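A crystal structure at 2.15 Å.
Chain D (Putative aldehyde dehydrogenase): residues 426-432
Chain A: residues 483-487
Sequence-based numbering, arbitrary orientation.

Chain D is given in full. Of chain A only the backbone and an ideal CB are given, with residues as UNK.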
# COMPACT_ATOMS: atom_id res chain seq x y z
N GLY D 426 -8.92 -16.10 -23.58
CA GLY D 426 -8.30 -15.44 -22.45
C GLY D 426 -7.33 -14.33 -22.77
O GLY D 426 -7.40 -13.25 -22.19
N ALA D 427 -6.41 -14.60 -23.70
CA ALA D 427 -5.43 -13.60 -24.11
C ALA D 427 -6.12 -12.37 -24.68
O ALA D 427 -5.74 -11.24 -24.39
CB ALA D 427 -4.46 -14.19 -25.13
N ARG D 428 -7.16 -12.61 -25.48
CA ARG D 428 -7.95 -11.54 -26.07
C ARG D 428 -8.62 -10.68 -24.99
O ARG D 428 -8.68 -9.46 -25.12
CB ARG D 428 -9.00 -12.12 -27.01
CG ARG D 428 -10.02 -11.11 -27.52
CD ARG D 428 -11.11 -11.79 -28.32
NE ARG D 428 -10.61 -12.31 -29.59
CZ ARG D 428 -11.21 -13.25 -30.30
NH1 ARG D 428 -12.34 -13.80 -29.86
NH2 ARG D 428 -10.69 -13.66 -31.45
N GLN D 429 -9.11 -11.33 -23.95
CA GLN D 429 -9.76 -10.63 -22.84
C GLN D 429 -8.82 -9.61 -22.20
O GLN D 429 -9.19 -8.45 -22.01
CB GLN D 429 -10.24 -11.63 -21.78
CG GLN D 429 -11.33 -12.57 -22.24
CD GLN D 429 -11.54 -13.74 -21.29
OE1 GLN D 429 -10.91 -13.81 -20.24
NE2 GLN D 429 -12.42 -14.66 -21.67
N MET D 430 -7.61 -10.06 -21.87
CA MET D 430 -6.64 -9.19 -21.22
C MET D 430 -6.03 -8.19 -22.19
O MET D 430 -5.71 -7.06 -21.81
CB MET D 430 -5.55 -10.03 -20.56
CG MET D 430 -6.03 -10.84 -19.36
SD MET D 430 -6.90 -9.82 -18.15
CE MET D 430 -5.65 -8.62 -17.73
N ARG D 431 -5.86 -8.60 -23.44
CA ARG D 431 -5.35 -7.70 -24.47
C ARG D 431 -6.25 -6.48 -24.62
O ARG D 431 -5.79 -5.34 -24.57
CB ARG D 431 -5.23 -8.41 -25.82
CG ARG D 431 -3.84 -8.95 -26.13
CD ARG D 431 -3.66 -9.12 -27.63
NE ARG D 431 -4.77 -9.84 -28.25
CZ ARG D 431 -4.86 -11.16 -28.31
NH1 ARG D 431 -3.90 -11.92 -27.79
NH2 ARG D 431 -5.90 -11.73 -28.89
N LEU D 432 -7.54 -6.74 -24.82
CA LEU D 432 -8.51 -5.67 -25.00
C LEU D 432 -8.67 -4.82 -23.75
O LEU D 432 -8.76 -3.60 -23.84
CB LEU D 432 -9.87 -6.26 -25.41
CG LEU D 432 -10.18 -6.34 -26.90
CD1 LEU D 432 -9.13 -7.16 -27.64
CD2 LEU D 432 -11.57 -6.94 -27.10
N UNK A 483 1.17 -14.69 -13.41
CA UNK A 483 1.73 -14.00 -14.57
C UNK A 483 1.03 -14.44 -15.86
O UNK A 483 1.19 -15.58 -16.30
CB UNK A 483 3.23 -14.26 -14.67
N UNK A 484 0.27 -13.53 -16.45
CA UNK A 484 -0.49 -13.83 -17.66
C UNK A 484 0.20 -13.30 -18.90
O UNK A 484 0.36 -12.08 -19.06
CB UNK A 484 -1.90 -13.25 -17.56
N UNK A 485 0.61 -14.20 -19.79
CA UNK A 485 1.14 -13.80 -21.09
C UNK A 485 0.01 -13.77 -22.11
O UNK A 485 -0.53 -14.81 -22.48
CB UNK A 485 2.25 -14.75 -21.54
N UNK A 486 -0.36 -12.57 -22.54
CA UNK A 486 -1.52 -12.40 -23.41
C UNK A 486 -1.19 -11.65 -24.70
O UNK A 486 -1.98 -11.64 -25.64
CB UNK A 486 -2.63 -11.66 -22.66
N UNK A 487 -0.02 -11.01 -24.74
CA UNK A 487 0.38 -10.25 -25.91
C UNK A 487 -0.21 -8.86 -25.94
O UNK A 487 -0.11 -8.14 -26.93
OXT UNK A 487 -0.83 -8.42 -24.96
CB UNK A 487 -0.02 -11.00 -27.18

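Chain D presents one side of a helix, with Ala427(D), Met430(D) and Arg431(D) facing the end of chain A, which runs as a strand through 485 and stops at 487 in a carboxylate.

At position 483 the ideal CB has no atom of chain D's stretch within 5.5 Å, so this contact sets no preference; the extended backbone angles (-106/111) suit many residues. The deposited residue is Ala483(A), which takes no part in the contact.

Position 484 is also extended, but its CA-to-CB bond points toward the helix, and the ideal CB lies 5.1 Å from CG of Met430(D). That gap leaves room for more than a methyl group, and the neighbour is apolar. Valine, isoleucine, leucine or methionine would all be reasonable, the beta-branched pair being especially at home in a strand. The deposited Ile484(A) brings its CG2 to 4.4 Å from CG of Met430(D), a loose apolar contact.

At 485 the direction alternates, as expected in a strand, and CB points away from chain D. The helix therefore does not discriminate here, and a long polar chain is as acceptable as a short one. Arg485(A) is found, its side chain extended; the nearest approach is 7.6 Å, from CB of Arg485(A) to CB of Ala427(D).

Position 486 points toward chain D again and lies closest to it: its CA is 4.1 Å from CA of Ala427(D). The ideal CB is 3.6 Å from O of Ala427(D) and 3.9 Å from CB of Met430(D). A flat side chain could lie along the helix surface, so an aromatic residue, histidine or asparagine would suit; the nearby terminal carboxylate favours a donor. The residue is His486(A), with chi1 near 49° (p). One ring face lies over C of Met430(D) and N of Arg431(D), while CD2 approaches CB of Met430(D) to 3.5 Å. ND1 of His486(A) donates to OXT of 487 at 2.7 Å, tying the ring to the chain end. The backbone contributes as well: NH1 of Arg431(D) donates a hydrogen bond to O of His486(A), 2.9 Å away, with the acceptor near the guanidinium plane.

At 487 phi is 82°, and a CB would be jammed against the preceding carbonyl O, which by itself calls for glycine. An ideal CB would also lie 4.0 Å from NH1 of Arg431(D), but the backbone makes the stronger case. Gly487(A) fits, and its OXT sits 3.3 Å from CG of Arg431(D), packed against the aliphatic part of that side chain.

Chain A (483-487) AIRHG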
# COMPACT_ATOMS: atom_id res chain seq x y z
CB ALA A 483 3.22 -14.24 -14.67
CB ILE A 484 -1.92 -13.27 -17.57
CG1 ILE A 484 -2.55 -13.61 -16.22
CG2 ILE A 484 -2.77 -13.80 -18.72
CD1 ILE A 484 -3.84 -12.87 -15.95
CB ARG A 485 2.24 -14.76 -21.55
CG ARG A 485 2.90 -14.38 -22.86
CD ARG A 485 3.97 -15.37 -23.26
NE ARG A 485 4.60 -15.02 -24.53
CZ ARG A 485 4.14 -15.38 -25.72
NH1 ARG A 485 3.04 -16.11 -25.81
NH2 ARG A 485 4.78 -15.01 -26.82
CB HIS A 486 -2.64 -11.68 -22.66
CG HIS A 486 -2.19 -10.44 -21.95
ND1 HIS A 486 -1.76 -9.31 -22.61
CD2 HIS A 486 -2.10 -10.15 -20.63
CE1 HIS A 486 -1.44 -8.38 -21.73
NE2 HIS A 486 -1.63 -8.86 -20.52
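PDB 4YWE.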